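Local coordinates for beta-N-acetylglucosaminidase-like protein Glycoside hydrolase family 20 (Flavobacterium johnsoniae, PDB 6YHH) that probably hydrolyses terminal N-acetylglucosamine residues from chitin-derived oligosaccharides, as a family 20 beta-N-acetylhexosaminidase acting in bacterial chitin breakdown, at residues K30-G35 with E75-C80; T340-Q345 with W366-T371; E527-C532 with T554-A559. All blocks are in the same frame, centred on the assembly; numbering follows the deposited sequence. Where two conformers were deposited one is given.

Contact 1 of 3, residues K30-G35 with E75-C80; sequences KVNISG and ELQINC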
ATOM      1  N   LYS A  30     -26.806 -13.195  -7.405  1.00 12.58           N
ATOM      2  CA  LYS A  30     -25.843 -14.059  -8.019  1.00 14.66           C
ATOM      3  C   LYS A  30     -25.550 -13.667  -9.459  1.00 13.24           C
ATOM      4  O   LYS A  30     -26.352 -12.943 -10.093  1.00 16.03           O
ATOM      5  CB  LYS A  30     -26.368 -15.551  -7.979  1.00 15.44           C
ATOM      6  CG  LYS A  30     -26.520 -16.142  -6.597  1.00 17.34           C
ATOM      7  CD  LYS A  30     -26.970 -17.614  -6.619  1.00 21.83           C
ATOM      8  CE  LYS A  30     -28.513 -17.726  -6.610  1.00 27.06           C
ATOM      9  NZ  LYS A  30     -29.406 -17.041  -5.580  1.00 27.00           N
ATOM     10  N   VAL A  31     -24.430 -14.171  -9.967  1.00 14.23           N
ATOM     11  CA  VAL A  31     -23.937 -13.943 -11.303  1.00 15.62           C
ATOM     12  C   VAL A  31     -23.746 -15.237 -12.070  1.00 15.93           C
ATOM     13  O   VAL A  31     -23.309 -16.264 -11.553  1.00 16.27           O
ATOM     14  CB  VAL A  31     -22.642 -13.075 -11.318  1.00 16.54           C
ATOM     15  CG1 VAL A  31     -21.484 -13.811 -10.684  1.00 18.68           C
ATOM     16  CG2 VAL A  31     -22.281 -12.625 -12.717  1.00 17.12           C
ATOM     17  N   ASN A  32     -24.038 -15.154 -13.362  1.00 14.86           N
ATOM     18  CA  ASN A  32     -23.910 -16.263 -14.306  1.00 15.61           C
ATOM     19  C   ASN A  32     -23.312 -15.746 -15.583  1.00 14.70           C
ATOM     20  O   ASN A  32     -23.653 -14.607 -15.971  1.00 15.94           O
ATOM     21  CB  ASN A  32     -25.310 -16.812 -14.626  1.00 16.87           C
ATOM     22  CG  ASN A  32     -25.243 -18.111 -15.394  1.00 19.03           C
ATOM     23  OD1 ASN A  32     -24.624 -19.082 -14.941  1.00 18.25           O
ATOM     24  ND2 ASN A  32     -25.856 -18.115 -16.619  1.00 20.35           N
ATOM     25  N   ILE A  33     -22.484 -16.568 -16.197  1.00 14.29           N
ATOM     26  CA  ILE A  33     -21.775 -16.228 -17.389  1.00 14.89           C
ATOM     27  C   ILE A  33     -22.099 -17.269 -18.471  1.00 16.75           C
ATOM     28  O   ILE A  33     -22.038 -18.480 -18.204  1.00 14.81           O
ATOM     29  CB  ILE A  33     -20.245 -16.215 -17.207  1.00 15.80           C
ATOM     30  CG1 ILE A  33     -19.830 -15.362 -15.992  1.00 14.56           C
ATOM     31  CG2 ILE A  33     -19.571 -15.714 -18.464  1.00 14.93           C
ATOM     32  CD1 ILE A  33     -18.386 -15.609 -15.665  1.00 14.91           C
ATOM     33  N   SER A  34     -22.338 -16.783 -19.680  0.50 15.28           N
ATOM     34  CA  SER A  34     -22.700 -17.640 -20.806  0.50 15.01           C
ATOM     35  C   SER A  34     -22.017 -17.234 -22.083  0.50 15.13           C
ATOM     36  O   SER A  34     -21.347 -16.186 -22.188  0.50 14.01           O
ATOM     37  CB  SER A  34     -24.211 -17.650 -21.004  0.50 14.89           C
ATOM     38  OG  SER A  34     -24.667 -16.386 -21.440  0.50 13.42           O
ATOM     39  N   GLY A  35     -22.094 -18.138 -23.057  1.00 14.39           N
ATOM     40  CA  GLY A  35     -21.498 -17.860 -24.318  1.00 14.39           C
ATOM     41  C   GLY A  35     -20.135 -18.458 -24.473  1.00 15.14           C
ATOM     42  O   GLY A  35     -19.852 -19.631 -24.091  1.00 15.07           O
ATOM     43  N   GLU A  75     -29.572 -13.401 -11.051  1.00 14.51           N
ATOM     44  CA  GLU A  75     -30.056 -12.031 -11.281  1.00 13.66           C
ATOM     45  C   GLU A  75     -29.190 -11.242 -12.244  1.00 15.08           C
ATOM     46  O   GLU A  75     -29.692 -10.343 -12.887  1.00 15.38           O
ATOM     47  CB  GLU A  75     -30.287 -11.284  -9.980  1.00 14.85           C
ATOM     48  CG  GLU A  75     -31.522 -11.746  -9.237  1.00 15.26           C
ATOM     49  CD  GLU A  75     -31.571 -11.278  -7.796  1.00 18.93           C
ATOM     50  OE1 GLU A  75     -30.529 -10.710  -7.273  1.00 16.35           O
ATOM     51  OE2 GLU A  75     -32.661 -11.473  -7.175  1.00 19.33           O
ATOM     52  N   LEU A  76     -27.899 -11.539 -12.279  1.00 13.24           N
ATOM     53  CA  LEU A  76     -26.963 -10.913 -13.244  1.00 12.12           C
ATOM     54  C   LEU A  76     -26.473 -11.932 -14.214  1.00 12.76           C
ATOM     55  O   LEU A  76     -25.793 -12.922 -13.856  1.00 12.94           O
ATOM     56  CB  LEU A  76     -25.747 -10.198 -12.534  1.00 12.43           C
ATOM     57  CG  LEU A  76     -24.699  -9.628 -13.520  1.00 12.10           C
ATOM     58  CD1 LEU A  76     -25.176  -8.503 -14.429  1.00 14.07           C
ATOM     59  CD2 LEU A  76     -23.526  -9.149 -12.687  1.00 13.28           C
ATOM     60  N   GLN A  77     -26.807 -11.712 -15.486  1.00 13.46           N
ATOM     61  CA  GLN A  77     -26.381 -12.581 -16.621  1.00 13.92           C
ATOM     62  C   GLN A  77     -25.436 -11.827 -17.486  1.00 13.89           C
ATOM     63  O   GLN A  77     -25.727 -10.676 -17.834  1.00 15.61           O
ATOM     64  CB  GLN A  77     -27.588 -12.926 -17.506  1.00 16.32           C
ATOM     65  CG  GLN A  77     -28.616 -13.739 -16.794  1.00 19.54           C
ATOM     66  CD  GLN A  77     -28.131 -15.159 -16.548  1.00 18.62           C
ATOM     67  OE1 GLN A  77     -27.357 -15.739 -17.352  1.00 17.65           O
ATOM     68  NE2 GLN A  77     -28.576 -15.737 -15.389  1.00 23.27           N
ATOM     69  N   ILE A  78     -24.324 -12.469 -17.789  1.00 14.13           N
ATOM     70  CA  ILE A  78     -23.292 -11.939 -18.590  1.00 14.61           C
ATOM     71  C   ILE A  78     -23.087 -12.901 -19.768  1.00 15.42           C
ATOM     72  O   ILE A  78     -22.646 -14.021 -19.582  1.00 17.03           O
ATOM     73  CB  ILE A  78     -21.984 -11.818 -17.796  1.00 14.73           C
ATOM     74  CG1 ILE A  78     -22.178 -11.003 -16.501  1.00 17.67           C
ATOM     75  CG2 ILE A  78     -20.910 -11.252 -18.672  1.00 15.08           C
ATOM     76  CD1 ILE A  78     -20.961 -11.092 -15.641  1.00 17.85           C
ATOM     77  N   ASN A  79     -23.369 -12.391 -20.975  1.00 15.65           N
ATOM     78  CA  ASN A  79     -23.284 -13.194 -22.213  1.00 17.10           C
ATOM     79  C   ASN A  79     -22.190 -12.576 -23.096  1.00 15.71           C
ATOM     80  O   ASN A  79     -22.244 -11.366 -23.390  1.00 15.81           O
ATOM     81  CB  ASN A  79     -24.564 -13.142 -23.005  1.00 20.21           C
ATOM     82  CG  ASN A  79     -25.799 -13.512 -22.209  1.00 28.50           C
ATOM     83  OD1 ASN A  79     -26.780 -12.727 -22.103  1.00 37.14           O
ATOM     84  ND2 ASN A  79     -25.787 -14.711 -21.650  1.00 30.14           N
ATOM     85  N   CYS A  80     -21.211 -13.371 -23.474  1.00 14.11           N
ATOM     86  CA  CYS A  80     -20.154 -12.995 -24.360  1.00 13.82           C
ATOM     87  C   CYS A  80     -20.143 -13.847 -25.629  1.00 14.69           C
ATOM     88  O   CYS A  80     -20.068 -15.085 -25.506  1.00 14.83           O
ATOM     89  CB  CYS A  80     -18.778 -13.150 -23.757  1.00 14.67           C
ATOM     90  SG  CYS A  80     -18.597 -12.182 -22.211  1.00 15.16           S
TER

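Contact 2 of 3, residues T340-Q345 with W366-T371; sequences TNHELQ and WEEILT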
ATOM      1  N   THR A 340      21.295  15.349 -41.291  1.00 15.63           N
ATOM      2  CA  THR A 340      20.914  15.887 -39.994  1.00 14.37           C
ATOM      3  C   THR A 340      21.033  14.733 -38.939  1.00 14.45           C
ATOM      4  O   THR A 340      20.983  13.556 -39.272  1.00 14.05           O
ATOM      5  CB  THR A 340      19.493  16.454 -39.931  1.00 15.13           C
ATOM      6  OG1 THR A 340      18.509  15.377 -40.033  1.00 15.41           O
ATOM      7  CG2 THR A 340      19.255  17.567 -40.960  1.00 16.09           C
ATOM      8  N   ASN A 341      21.120  15.134 -37.686  1.00 13.23           N
ATOM      9  CA  ASN A 341      21.045  14.153 -36.580  1.00 14.20           C
ATOM     10  C   ASN A 341      19.738  13.382 -36.632  1.00 13.66           C
ATOM     11  O   ASN A 341      19.731  12.189 -36.343  1.00 13.04           O
ATOM     12  CB  ASN A 341      21.347  14.806 -35.229  1.00 14.62           C
ATOM     13  CG  ASN A 341      22.822  15.086 -35.051  1.00 14.82           C
ATOM     14  OD1 ASN A 341      23.682  14.381 -35.565  1.00 15.99           O
ATOM     15  ND2 ASN A 341      23.114  16.116 -34.362  1.00 16.12           N
ATOM     16  N   HIS A 342      18.616  14.076 -36.867  1.00 14.37           N
ATOM     17  CA  HIS A 342      17.342  13.362 -36.942  1.00 17.36           C
ATOM     18  C   HIS A 342      17.344  12.317 -38.063  1.00 14.68           C
ATOM     19  O   HIS A 342      16.830  11.209 -37.865  1.00 13.29           O
ATOM     20  CB  HIS A 342      16.191  14.350 -37.117  1.00 20.16           C
ATOM     21  CG  HIS A 342      15.822  15.034 -35.840  1.00 25.57           C
ATOM     22  ND1 HIS A 342      16.083  14.478 -34.611  1.00 29.94           N
ATOM     23  CD2 HIS A 342      15.192  16.207 -35.597  1.00 33.57           C
ATOM     24  CE1 HIS A 342      15.640  15.286 -33.663  1.00 29.08           C
ATOM     25  NE2 HIS A 342      15.082  16.334 -34.237  1.00 34.88           N
ATOM     26  N   GLU A 343      17.949  12.632 -39.214  1.00 13.40           N
ATOM     27  CA  GLU A 343      18.061  11.632 -40.296  1.00 13.90           C
ATOM     28  C   GLU A 343      18.906  10.451 -39.856  1.00 12.82           C
ATOM     29  O   GLU A 343      18.571   9.281 -40.140  1.00 13.02           O
ATOM     30  CB  GLU A 343      18.649  12.252 -41.589  1.00 14.85           C
ATOM     31  CG  GLU A 343      17.641  13.192 -42.229  1.00 17.93           C
ATOM     32  CD  GLU A 343      18.207  13.839 -43.502  1.00 23.74           C
ATOM     33  OE1 GLU A 343      19.308  13.492 -43.971  1.00 32.94           O
ATOM     34  OE2 GLU A 343      17.434  14.528 -44.127  1.00 29.21           O
ATOM     35  N   LEU A 344      19.982  10.743 -39.141  1.00 11.17           N
ATOM     36  CA  LEU A 344      20.818   9.661 -38.657  1.00 10.49           C
ATOM     37  C   LEU A 344      20.112   8.804 -37.606  1.00 11.04           C
ATOM     38  O   LEU A 344      20.241   7.574 -37.535  1.00 11.76           O
ATOM     39  CB  LEU A 344      22.110  10.245 -38.118  1.00 11.53           C
ATOM     40  CG  LEU A 344      23.094   9.320 -37.385  1.00 12.26           C
ATOM     41  CD1 LEU A 344      23.511   8.159 -38.236  1.00 13.28           C
ATOM     42  CD2 LEU A 344      24.316  10.088 -36.893  1.00 13.81           C
ATOM     43  N   GLN A 345      19.339   9.478 -36.751  1.00 11.13           N
ATOM     44  CA  GLN A 345      18.582   8.762 -35.724  1.00  9.93           C
ATOM     45  C   GLN A 345      17.470   7.919 -36.345  1.00 10.81           C
ATOM     46  O   GLN A 345      17.186   6.804 -35.882  1.00  9.82           O
ATOM     47  CB  GLN A 345      18.014   9.721 -34.685  1.00 10.90           C
ATOM     48  CG  GLN A 345      17.512   8.981 -33.466  1.00 12.26           C
ATOM     49  CD  GLN A 345      16.801   9.900 -32.477  1.00 13.72           C
ATOM     50  OE1 GLN A 345      17.209  11.009 -32.252  1.00 16.43           O
ATOM     51  NE2 GLN A 345      15.733   9.422 -31.905  1.00 12.95           N
ATOM     52  N   TRP A 366       8.945   8.003 -29.929  1.00  9.05           N
ATOM     53  CA  TRP A 366       8.628   9.414 -29.757  1.00  8.50           C
ATOM     54  C   TRP A 366       8.858  10.169 -31.086  1.00  9.36           C
ATOM     55  O   TRP A 366       9.637   9.739 -31.937  1.00  9.53           O
ATOM     56  CB  TRP A 366       9.503  10.008 -28.659  1.00  8.69           C
ATOM     57  CG  TRP A 366       9.276   9.337 -27.309  1.00  8.14           C
ATOM     58  CD1 TRP A 366      10.187   8.594 -26.622  1.00  8.51           C
ATOM     59  CD2 TRP A 366       8.099   9.408 -26.464  1.00  8.12           C
ATOM     60  NE1 TRP A 366       9.607   8.098 -25.488  1.00  8.58           N
ATOM     61  CE2 TRP A 366       8.341   8.589 -25.358  1.00  7.35           C
ATOM     62  CE3 TRP A 366       6.835  10.053 -26.553  1.00  7.94           C
ATOM     63  CZ2 TRP A 366       7.431   8.411 -24.347  1.00  7.52           C
ATOM     64  CZ3 TRP A 366       5.949   9.898 -25.524  1.00  7.76           C
ATOM     65  CH2 TRP A 366       6.246   9.096 -24.423  1.00  7.11           C
ATOM     66  N   GLU A 367       8.113  11.235 -31.290  1.00  8.66           N
ATOM     67  CA  GLU A 367       7.986  11.876 -32.605  1.00  9.90           C
ATOM     68  C   GLU A 367       9.301  12.217 -33.302  1.00 10.69           C
ATOM     69  O   GLU A 367       9.321  12.339 -34.551  1.00 11.58           O
ATOM     70  CB  GLU A 367       7.089  13.110 -32.437  1.00  9.89           C
ATOM     71  CG  GLU A 367       7.729  14.236 -31.644  1.00 11.53           C
ATOM     72  CD  GLU A 367       6.816  15.399 -31.488  1.00 12.75           C
ATOM     73  OE1 GLU A 367       5.795  15.225 -30.803  1.00 11.90           O
ATOM     74  OE2 GLU A 367       7.142  16.491 -32.050  1.00 12.53           O
ATOM     75  N   GLU A 368      10.366  12.452 -32.550  1.00 10.30           N
ATOM     76  CA  GLU A 368      11.685  12.714 -33.163  1.00 10.39           C
ATOM     77  C   GLU A 368      12.117  11.710 -34.177  1.00 10.39           C
ATOM     78  O   GLU A 368      12.882  12.088 -35.118  1.00 10.29           O
ATOM     79  CB  GLU A 368      12.790  12.968 -32.166  1.00 10.86           C
ATOM     80  CG  GLU A 368      12.518  14.173 -31.265  1.00 11.66           C
ATOM     81  CD  GLU A 368      11.864  13.857 -29.921  1.00 11.20           C
ATOM     82  OE1 GLU A 368      10.919  13.015 -29.908  1.00 10.56           O
ATOM     83  OE2 GLU A 368      12.275  14.499 -28.878  1.00 10.64           O
ATOM     84  N   ILE A 369      11.622  10.478 -34.087  1.00 10.37           N
ATOM     85  CA  ILE A 369      12.008   9.460 -35.038  1.00 11.57           C
ATOM     86  C   ILE A 369      11.517   9.689 -36.456  1.00 11.90           C
ATOM     87  O   ILE A 369      12.035   9.070 -37.422  1.00 11.11           O
ATOM     88  CB  ILE A 369      11.671   7.993 -34.610  1.00 11.20           C
ATOM     89  CG1 ILE A 369      10.174   7.724 -34.577  1.00 11.04           C
ATOM     90  CG2 ILE A 369      12.338   7.689 -33.239  1.00 11.03           C
ATOM     91  CD1 ILE A 369       9.824   6.250 -34.507  1.00 12.15           C
ATOM     92  N   LEU A 370      10.520  10.531 -36.603  1.00 10.93           N
ATOM     93  CA  LEU A 370       9.940  10.761 -37.915  1.00 12.82           C
ATOM     94  C   LEU A 370      10.745  11.748 -38.779  1.00 12.54           C
ATOM     95  O   LEU A 370      10.709  12.954 -38.546  1.00 12.51           O
ATOM     96  CB  LEU A 370       8.479  11.209 -37.725  1.00 14.92           C
ATOM     97  CG  LEU A 370       7.639  11.479 -38.953  1.00 17.62           C
ATOM     98  CD1 LEU A 370       7.780  10.411 -39.991  1.00 19.77           C
ATOM     99  CD2 LEU A 370       6.176  11.872 -38.733  1.00 17.94           C
ATOM    100  N   THR A 371      11.493  11.143 -39.706  1.00 12.06           N
ATOM    101  CA  THR A 371      12.004  11.798 -40.905  1.00 13.39           C
ATOM    102  C   THR A 371      11.622  10.920 -42.102  1.00 13.80           C
ATOM    103  O   THR A 371      11.048   9.861 -41.934  1.00 13.62           O
ATOM    104  CB  THR A 371      13.470  12.150 -40.847  1.00 13.46           C
ATOM    105  OG1 THR A 371      14.237  10.953 -40.813  1.00 12.21           O
ATOM    106  CG2 THR A 371      13.770  13.045 -39.642  1.00 13.91           C
TER
HETATM  107  O   HOH W   1      15.316  11.013 -35.581  1.00 19.92           O

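Contact 3 of 3, residues E527-C532 with T554-A559; sequences EFTNVC and TLFADA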
ATOM      1  N   GLU A 527      -6.503  21.234   5.956  1.00  8.90           N
ATOM      2  CA  GLU A 527      -7.258  22.348   5.384  1.00  9.43           C
ATOM      3  C   GLU A 527      -6.417  23.265   4.561  1.00  9.18           C
ATOM      4  O   GLU A 527      -6.871  23.833   3.535  1.00  9.94           O
ATOM      5  CB  GLU A 527      -8.013  23.139   6.501  1.00 11.98           C
ATOM      6  CG  GLU A 527      -9.041  22.282   7.185  1.00 14.31           C
ATOM      7  CD  GLU A 527      -9.611  22.874   8.455  1.00 23.91           C
ATOM      8  OE1 GLU A 527      -8.982  23.729   9.101  1.00 26.97           O
ATOM      9  OE2 GLU A 527     -10.726  22.377   8.847  1.00 29.54           O
ATOM     10  N   PHE A 528      -5.177  23.495   4.969  1.00  8.75           N
ATOM     11  CA  PHE A 528      -4.285  24.361   4.161  1.00  9.04           C
ATOM     12  C   PHE A 528      -3.931  23.676   2.806  1.00  8.71           C
ATOM     13  O   PHE A 528      -3.785  24.387   1.803  1.00  7.67           O
ATOM     14  CB  PHE A 528      -3.015  24.743   4.911  1.00  9.11           C
ATOM     15  CG  PHE A 528      -2.344  25.988   4.353  1.00  9.36           C
ATOM     16  CD1 PHE A 528      -3.064  27.197   4.239  1.00 10.63           C
ATOM     17  CD2 PHE A 528      -1.034  25.995   3.969  1.00 10.47           C
ATOM     18  CE1 PHE A 528      -2.468  28.295   3.635  1.00 10.47           C
ATOM     19  CE2 PHE A 528      -0.426  27.102   3.405  1.00  9.80           C
ATOM     20  CZ  PHE A 528      -1.158  28.273   3.256  1.00 11.04           C
ATOM     21  N   THR A 529      -3.824  22.343   2.737  1.00  8.63           N
ATOM     22  CA  THR A 529      -3.609  21.728   1.418  1.00  9.13           C
ATOM     23  C   THR A 529      -4.724  22.062   0.466  1.00  9.47           C
ATOM     24  O   THR A 529      -4.525  22.118  -0.751  1.00  9.19           O
ATOM     25  CB  THR A 529      -3.453  20.216   1.409  1.00  9.14           C
ATOM     26  OG1 THR A 529      -4.732  19.623   1.708  1.00  9.90           O
ATOM     27  CG2 THR A 529      -2.420  19.752   2.336  1.00  9.44           C
ATOM     28  N   ASN A 530      -5.931  22.351   0.992  1.00  9.52           N
ATOM     29  CA  ASN A 530      -7.084  22.632   0.165  1.00  9.35           C
ATOM     30  C   ASN A 530      -7.164  23.998  -0.489  1.00  9.54           C
ATOM     31  O   ASN A 530      -8.117  24.260  -1.267  1.00  8.83           O
ATOM     32  CB  ASN A 530      -8.377  22.277   0.936  1.00 11.14           C
ATOM     33  CG  ASN A 530      -8.491  20.809   1.245  1.00 13.18           C
ATOM     34  OD1 ASN A 530      -7.966  19.955   0.531  1.00 14.11           O
ATOM     35  ND2 ASN A 530      -9.238  20.515   2.272  1.00 16.45           N
ATOM     36  N   VAL A 531      -6.133  24.848  -0.289  1.00  8.13           N
ATOM     37  CA  VAL A 531      -5.907  26.052  -1.040  1.00  8.79           C
ATOM     38  C   VAL A 531      -4.567  26.127  -1.709  1.00  8.55           C
ATOM     39  O   VAL A 531      -4.272  27.132  -2.304  1.00  9.45           O
ATOM     40  CB  VAL A 531      -6.165  27.324  -0.227  1.00  8.70           C
ATOM     41  CG1 VAL A 531      -7.647  27.404   0.073  1.00 10.33           C
ATOM     42  CG2 VAL A 531      -5.287  27.459   1.041  1.00  8.86           C
ATOM     43  N   CYS A 532      -3.789  25.047  -1.663  1.00  8.22           N
ATOM     44  CA  CYS A 532      -2.410  25.080  -2.187  1.00  8.23           C
ATOM     45  C   CYS A 532      -2.198  23.962  -3.265  1.00  7.83           C
ATOM     46  O   CYS A 532      -2.841  22.926  -3.210  1.00  8.91           O
ATOM     47  CB  CYS A 532      -1.394  24.860  -1.104  1.00  8.66           C
ATOM     48  SG  CYS A 532      -1.260  26.159   0.130  1.00  9.26           S
ATOM     49  N   THR A 554       8.288  13.758   1.168  1.00  7.60           N
ATOM     50  CA  THR A 554       7.417  13.609   2.344  1.00  8.13           C
ATOM     51  C   THR A 554       6.988  14.948   2.950  1.00  8.19           C
ATOM     52  O   THR A 554       6.661  15.034   4.151  1.00  8.27           O
ATOM     53  CB  THR A 554       8.202  12.801   3.391  1.00  8.05           C
ATOM     54  OG1 THR A 554       9.414  13.492   3.624  1.00  8.42           O
ATOM     55  CG2 THR A 554       8.490  11.359   2.936  1.00  8.61           C
ATOM     56  N   LEU A 555       6.971  15.985   2.125  1.00  7.90           N
ATOM     57  CA  LEU A 555       6.845  17.348   2.607  1.00  7.31           C
ATOM     58  C   LEU A 555       5.575  17.949   2.071  1.00  6.90           C
ATOM     59  O   LEU A 555       4.800  17.302   1.361  1.00  7.04           O
ATOM     60  CB  LEU A 555       8.079  18.135   2.216  1.00  7.90           C
ATOM     61  CG  LEU A 555       9.451  17.647   2.750  1.00  9.15           C
ATOM     62  CD1 LEU A 555      10.565  18.641   2.384  1.00 10.64           C
ATOM     63  CD2 LEU A 555       9.395  17.409   4.250  1.00 10.07           C
ATOM     64  N   PHE A 556       5.344  19.242   2.396  1.00  7.19           N
ATOM     65  CA  PHE A 556       4.028  19.789   2.064  1.00  7.61           C
ATOM     66  C   PHE A 556       3.637  19.732   0.605  1.00  6.89           C
ATOM     67  O   PHE A 556       2.483  19.417   0.284  1.00  7.56           O
ATOM     68  CB  PHE A 556       3.931  21.214   2.546  1.00  7.62           C
ATOM     69  CG  PHE A 556       2.516  21.790   2.546  1.00  7.85           C
ATOM     70  CD1 PHE A 556       1.552  21.328   3.412  1.00  8.17           C
ATOM     71  CD2 PHE A 556       2.206  22.780   1.652  1.00  8.59           C
ATOM     72  CE1 PHE A 556       0.281  21.889   3.377  1.00  8.55           C
ATOM     73  CE2 PHE A 556       0.944  23.329   1.583  1.00  9.21           C
ATOM     74  CZ  PHE A 556      -0.009  22.886   2.466  1.00  8.59           C
ATOM     75  N   ALA A 557       4.546  19.997  -0.309  1.00  6.80           N
ATOM     76  CA  ALA A 557       4.212  19.936  -1.737  1.00  6.53           C
ATOM     77  C   ALA A 557       3.721  18.550  -2.180  1.00  6.99           C
ATOM     78  O   ALA A 557       2.875  18.444  -3.058  1.00  7.06           O
ATOM     79  CB  ALA A 557       5.388  20.346  -2.592  1.00  6.58           C
ATOM     80  N   ASP A 558       4.246  17.515  -1.502  1.00  6.76           N
ATOM     81  CA  ASP A 558       3.889  16.132  -1.796  1.00  7.20           C
ATOM     82  C   ASP A 558       2.506  15.758  -1.336  1.00  7.55           C
ATOM     83  O   ASP A 558       1.944  14.838  -1.872  1.00  7.74           O
ATOM     84  CB  ASP A 558       4.958  15.222  -1.202  1.00  7.14           C
ATOM     85  CG  ASP A 558       6.297  15.659  -1.658  1.00  7.59           C
ATOM     86  OD1 ASP A 558       6.502  15.627  -2.917  1.00  7.92           O
ATOM     87  OD2 ASP A 558       7.140  16.054  -0.847  1.00  8.35           O
ATOM     88  N   ALA A 559       1.922  16.513  -0.385  1.00  6.94           N
ATOM     89  CA  ALA A 559       0.537  16.364   0.042  1.00  7.90           C
ATOM     90  C   ALA A 559      -0.450  17.183  -0.714  1.00  9.15           C
ATOM     91  O   ALA A 559      -1.653  16.931  -0.654  1.00  9.28           O
ATOM     92  CB  ALA A 559       0.461  16.759   1.542  1.00  7.94           C
TER

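Contact 1 of 3, residues K30-G35 with E75-C80
Val31, Leu76 and Ile78 form the apolar centre, on the sheet face that helices 40-56 and 110-123 pack against. Val31 CG2, anti to its backbone N, carries both contacts: it lies alongside Leu76, 3.7 Å from CD2, and is crossed obliquely by Ile78, whose CD1 comes to 3.6 Å. Beneath these side chains, strands 31-35 and 76-80 run parallel, their axes 4.6 Å apart and 21° askew. Asn32 donates from N to Leu76 O and accepts from Ile78 N at O, and Ser34 repeats the scheme with Ile78 O and Cys80 N; one residue of a strand thus bonds to two flanking its partner, the parallel pattern. On the other face, Asn32 and Gln77 point the same way. Gln77 is bent at chi2 and brings OE1 to 2.9 Å from Asn32 ND2; the bond is nearly straight (174°) and lands on an in-plane lone pair. Asn32 OD1 accepts from Phe71 N. Gly35 has a positive phi of 97°, and a side chain there would run into Cys80 O. The chemistry is therefore two-sided: hydrocarbon against helices on one face of this non-catalytic domain's sheet, an amide-amide hydrogen bond between Asn32 and Gln77 on the other.

Contact 2 of 3, residues T340-Q345 with W366-T371
The catalytic barrel of this family 20 enzyme supplies both parts of the contact: the start of helix 341-358 and the loop that leaves the C-terminal end of strand 362-366. Thr340 is the N-cap of that helix, its OG1 accepting from Glu343 N at 2.9 Å. In the loop, residues 367-369 make a 3-10 turn, with Ile369 N bonded to Trp366 O. The direct contacts between the two are van der Waals in range. His342, with CG anti to the carbonyl carbon (chi1 -78°), touches the loop in two places: its CB meets Thr371 CG2 at 3.7 Å, beyond the turn, and CE1 approaches Glu368 CB at 4.0 Å, on it. Glu368 O lies over one face of the imidazole, 4.0 Å above the plane and displaced toward the rim. A water joins the backbones by donating to both His342 O and Glu368 O, each at 2.7 Å, so two carbonyls that could not bond to each other share one donor pair. In a TIM barrel, loops at this end of the strands line the active site, and Glu368 leads there: its chain bends at chi2 (94°), turning the carboxylate away from the helix, where OE1 accepts from Trp383 NE1. Its side chain lies about 4 Å from that of Glu317, the predicted proton donor. A neighbouring carboxylate at this range could raise the pKa of Glu317, although the geometry alone does not establish this. Gln345 is extended beyond CG and crosses Ile369 at about a right angle, NE2 standing 4.0 Å from Ile369 CG2. That same NE2 donates to Gly315 O, in the loop that carries Glu317.

Contact 3 of 3, residues E527-C532 with T554-A559
A buried apolar pocket in the C-terminal part of the chain receives the ring of Phe556, which enters from the short, weakly bonded helix 556-559 and meets the end of helix 523-529. CG is anti to the backbone N (chi1 -167°), which places the ring against Phe528, Thr529 and Cys532, and its outer carbons do the touching. Phe556 CZ lies 3.6 Å from Phe528 CD2. The two ring planes are only 27° apart, but their centroids stand 5.8 Å from each other, so the rings are slid past one another and barely overlap. Phe556 CE1 meets the methyl of Thr529, CG2, at 3.6 Å. Phe556 CE2 is approached at 3.9 Å by Cys532 SG, which sits at the ring edge, 86° off the normal and in plane. The same sulfur stands over one face of the Phe528 ring, 3.5 Å above its plane and offset toward the rim, and so links the two aromatic groups. Thr529 is oriented by its polar branch: OG1, between the backbone N and the carbonyl carbon, bonds back to Asn526 O and to Lys509 NZ, which sets CG2 against Phe556. Leu623 on Phe528 and Leu619 on Cys532 extend the packing to helix 617-634, while Ile616 touches Phe556. Close by in the same segment, Asp558 OD2 accepts from Leu555 N at 3.0 Å, and its OD1 forms a salt bridge with Arg540. An alanine in place of Phe556 would remove the ring that meets Phe528, Thr529 and Cys532 together and would probably loosen the packing between segments 527-532 and 554-559. Cohesion here rests on dispersion and a sulfur-aromatic contact, with the polar groups of Thr529 and Asp558 bonded outside the aromatic cluster.

The three contacts follow one another along the chain, each closing before the next opens, and none touches another. Contact 1 lies in the N-terminal domain and contact 2 in the catalytic barrel, with centres 51 Å apart and nearest atoms about 33 Å. Contact 3, further on in sequence, has its centre 46 Å from that of contact 1 and 41 Å from that of contact 2; its nearest atoms are about 22 Å from contact 2. Only contact 2 adjoins the predicted proton donor, Glu317, whereas contacts 1 and 3 are structural packing away from it. The segment 554-559 also reaches the dimer interface: Thr554 OG1 bonds to Gly54 O of the second subunit, and Leu555 packs on Phe59 there.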